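Local coordinates for B-agarase (Saccharophagus degradans, PDB 4BQ2), which hydrolyses the beta-glycosidic linkages of agarose, acting as an exo-beta-agarase of glycoside hydrolase family 50, at residues D125-G137 and R362-E374. Numbering follows the deposited sequence.
Sequences DSGDVNDLNLASG and RRSAHSGPLKRGE
Asp131 OD2, beside Ser367 and Gly368 of the facing segment, is gripped by Ser126 N and Ser126 OG, the latter at 2.7 Å. The two donors come from opposite faces of the carboxylate plane. Asp131 OD1 takes Asn133 N from above that plane, closing an Asx turn, and lies 3.6 Å from Ser367 CB. CG stands anti to the backbone N (chi1 -178°), and this carries the carboxylate across to Ser126. Ser126 OG also accepts from a water at 2.7 Å. The same water accepts from Gly368 N at 2.9 Å and so bridges the segments. His366 NE2 donates to Asn130 O at 3.3 Å in a weak, bent bond (134°), and Asn130 CB lies beside the same ring nitrogen. Asn130 ND2 is hydrogen-bonded to Asp449 O. At the other end, the Pro369 ring lies against the turn from Leu134 to Gly137. Pro369 CD comes 3.4 Å from Gly137 CA, and Pro369 CG rests 3.6 Å from Ala135 O. The contact joins a loop of the agarase CBM-like domain to the hairpin loop between strands 359-362 and 373-376. The carboxylate's bonds hold the first loop in shape, while across the gap a bridging water and the weak histidine bond join packing at Ser367 and Pro369.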
# COMPACT_ATOMS: atom_id res chain seq x y z
N ASP A 125 17.25 4.53 10.51
CA ASP A 125 16.51 5.28 9.50
C ASP A 125 16.94 6.74 9.60
O ASP A 125 18.03 7.04 10.13
CB ASP A 125 14.98 5.13 9.70
CG ASP A 125 14.56 5.31 11.17
OD1 ASP A 125 15.02 6.26 11.83
OD2 ASP A 125 13.76 4.49 11.66
N SER A 126 16.08 7.63 9.10
CA SER A 126 16.33 9.06 9.14
C SER A 126 15.98 9.69 10.50
O SER A 126 16.42 10.80 10.79
CB SER A 126 15.55 9.77 8.01
OG SER A 126 14.15 9.72 8.23
N GLY A 127 15.19 8.98 11.32
CA GLY A 127 14.69 9.54 12.57
C GLY A 127 13.19 9.76 12.57
O GLY A 127 12.50 9.32 13.51
N ASP A 128 12.67 10.42 11.54
CA ASP A 128 11.23 10.68 11.39
C ASP A 128 10.38 9.44 11.74
O ASP A 128 10.64 8.35 11.24
CB ASP A 128 10.94 11.16 9.96
CG ASP A 128 9.45 11.14 9.60
OD1 ASP A 128 8.60 11.59 10.41
OD2 ASP A 128 9.12 10.68 8.48
N VAL A 129 9.37 9.63 12.59
CA VAL A 129 8.43 8.55 12.97
C VAL A 129 7.71 7.92 11.75
O VAL A 129 7.46 6.71 11.72
CB VAL A 129 7.41 9.03 14.06
CG1 VAL A 129 6.52 10.16 13.55
CG2 VAL A 129 6.59 7.86 14.61
N ASN A 130 7.39 8.74 10.75
CA ASN A 130 6.74 8.24 9.52
C ASN A 130 7.71 7.66 8.50
O ASN A 130 7.30 7.30 7.39
CB ASN A 130 5.93 9.36 8.86
CG ASN A 130 4.68 9.71 9.65
OD1 ASN A 130 4.31 8.98 10.58
ND2 ASN A 130 4.04 10.81 9.29
N ASP A 131 9.00 7.57 8.87
CA ASP A 131 9.99 6.94 8.00
C ASP A 131 10.07 5.44 8.29
O ASP A 131 10.78 5.02 9.22
CB ASP A 131 11.37 7.60 8.14
CG ASP A 131 12.38 6.99 7.20
OD1 ASP A 131 11.95 6.21 6.32
OD2 ASP A 131 13.60 7.25 7.34
N LEU A 132 9.34 4.64 7.50
CA LEU A 132 9.33 3.18 7.68
C LEU A 132 10.55 2.50 7.05
O LEU A 132 10.75 1.33 7.23
CB LEU A 132 8.04 2.56 7.10
CG LEU A 132 6.76 3.24 7.65
CD1 LEU A 132 5.50 2.58 7.11
CD2 LEU A 132 6.75 3.23 9.17
N ASN A 133 11.35 3.24 6.29
CA ASN A 133 12.51 2.68 5.61
C ASN A 133 13.69 2.43 6.52
O ASN A 133 13.73 2.92 7.64
CB ASN A 133 12.96 3.66 4.52
CG ASN A 133 11.85 3.98 3.56
OD1 ASN A 133 11.41 5.14 3.44
ND2 ASN A 133 11.37 2.95 2.89
N LEU A 134 14.67 1.68 6.00
CA LEU A 134 16.00 1.65 6.60
C LEU A 134 16.79 2.88 6.10
O LEU A 134 16.30 3.62 5.22
CB LEU A 134 16.68 0.33 6.26
CG LEU A 134 15.96 -0.84 6.94
CD1 LEU A 134 16.11 -2.15 6.20
CD2 LEU A 134 16.35 -1.00 8.40
N ALA A 135 17.99 3.07 6.63
CA ALA A 135 18.76 4.30 6.40
C ALA A 135 19.10 4.52 4.93
O ALA A 135 19.21 5.68 4.48
CB ALA A 135 20.05 4.28 7.23
N SER A 136 19.24 3.41 4.20
CA SER A 136 19.49 3.36 2.76
C SER A 136 18.40 4.00 1.89
O SER A 136 18.64 4.32 0.71
CB SER A 136 19.56 1.90 2.36
OG SER A 136 18.31 1.28 2.68
N GLY A 137 17.20 4.15 2.45
CA GLY A 137 16.05 4.60 1.66
C GLY A 137 15.37 3.47 0.91
O GLY A 137 14.60 3.72 -0.04
N ARG A 362 12.89 15.30 -7.92
CA ARG A 362 11.78 15.52 -6.99
C ARG A 362 12.15 16.61 -5.98
O ARG A 362 13.26 16.64 -5.49
CB ARG A 362 11.40 14.21 -6.31
CG ARG A 362 10.69 13.22 -7.23
CD ARG A 362 9.51 13.86 -7.99
NE ARG A 362 8.64 12.86 -8.62
CZ ARG A 362 7.94 13.05 -9.73
NH1 ARG A 362 8.00 14.21 -10.40
NH2 ARG A 362 7.18 12.06 -10.20
N ARG A 363 11.22 17.53 -5.70
CA ARG A 363 11.52 18.67 -4.82
C ARG A 363 11.14 18.38 -3.38
O ARG A 363 11.46 19.14 -2.48
CB ARG A 363 10.87 19.95 -5.35
CG ARG A 363 11.34 20.28 -6.76
CD ARG A 363 10.38 21.24 -7.43
NE ARG A 363 9.26 20.52 -8.06
CZ ARG A 363 8.46 21.04 -9.00
NH1 ARG A 363 8.64 22.29 -9.45
NH2 ARG A 363 7.48 20.29 -9.50
N SER A 364 10.49 17.24 -3.17
CA SER A 364 10.16 16.79 -1.82
C SER A 364 10.11 15.26 -1.80
O SER A 364 10.19 14.61 -2.85
CB SER A 364 8.82 17.36 -1.37
OG SER A 364 7.80 16.92 -2.25
N ALA A 365 10.00 14.69 -0.60
CA ALA A 365 9.89 13.25 -0.42
C ALA A 365 9.08 13.04 0.84
O ALA A 365 9.09 13.90 1.71
CB ALA A 365 11.27 12.61 -0.27
N HIS A 366 8.39 11.91 0.95
CA HIS A 366 7.65 11.64 2.19
C HIS A 366 8.65 11.16 3.24
O HIS A 366 8.60 11.60 4.40
CB HIS A 366 6.57 10.58 1.97
CG HIS A 366 6.01 10.00 3.24
ND1 HIS A 366 4.90 10.53 3.89
CD2 HIS A 366 6.40 8.93 3.96
CE1 HIS A 366 4.63 9.78 4.95
NE2 HIS A 366 5.52 8.81 5.02
N SER A 367 9.55 10.28 2.83
CA SER A 367 10.53 9.72 3.77
C SER A 367 11.71 9.18 2.98
O SER A 367 11.61 8.98 1.77
CB SER A 367 9.89 8.60 4.59
OG SER A 367 9.44 7.56 3.73
N GLY A 368 12.83 8.96 3.67
CA GLY A 368 14.06 8.48 3.04
C GLY A 368 15.21 9.40 3.45
O GLY A 368 14.97 10.41 4.12
N PRO A 369 16.45 9.06 3.07
CA PRO A 369 17.63 9.85 3.49
C PRO A 369 17.71 11.21 2.82
O PRO A 369 18.40 12.10 3.32
CB PRO A 369 18.82 8.97 3.08
CG PRO A 369 18.30 8.07 1.99
CD PRO A 369 16.82 7.87 2.28
N LEU A 370 17.00 11.41 1.71
CA LEU A 370 17.05 12.71 1.02
C LEU A 370 15.68 13.37 0.91
O LEU A 370 14.68 12.69 0.67
CB LEU A 370 17.63 12.54 -0.38
CG LEU A 370 19.01 11.89 -0.48
CD1 LEU A 370 19.26 11.49 -1.92
CD2 LEU A 370 20.09 12.85 0.02
N LYS A 371 15.65 14.69 1.10
CA LYS A 371 14.38 15.45 1.08
C LYS A 371 14.04 15.92 -0.32
O LYS A 371 12.91 16.34 -0.59
CB LYS A 371 14.43 16.64 2.06
CG LYS A 371 14.64 16.20 3.50
CD LYS A 371 13.93 17.11 4.49
CE LYS A 371 14.23 16.68 5.91
NZ LYS A 371 15.67 16.96 6.22
N ARG A 372 15.03 15.84 -1.21
CA ARG A 372 14.88 16.25 -2.59
C ARG A 372 16.08 15.68 -3.33
O ARG A 372 17.09 15.29 -2.73
CB ARG A 372 14.93 17.78 -2.71
CG ARG A 372 16.26 18.34 -2.22
CD ARG A 372 16.36 19.85 -2.35
NE ARG A 372 17.78 20.25 -2.34
CZ ARG A 372 18.27 21.37 -1.79
NH1 ARG A 372 17.46 22.25 -1.21
NH2 ARG A 372 19.57 21.61 -1.83
N GLY A 373 16.01 15.65 -4.66
CA GLY A 373 17.14 15.11 -5.37
C GLY A 373 16.87 14.63 -6.77
O GLY A 373 15.71 14.52 -7.23
N GLU A 374 17.98 14.37 -7.45
CA GLU A 374 17.93 13.75 -8.76
C GLU A 374 17.46 12.30 -8.59
O GLU A 374 17.77 11.62 -7.60
CB GLU A 374 19.31 13.84 -9.42
CG GLU A 374 19.45 13.06 -10.73
CD GLU A 374 20.90 12.88 -11.13
OE1 GLU A 374 21.53 11.88 -10.68
OE2 GLU A 374 21.41 13.73 -11.91
O HOH W 1 12.65 10.60 6.11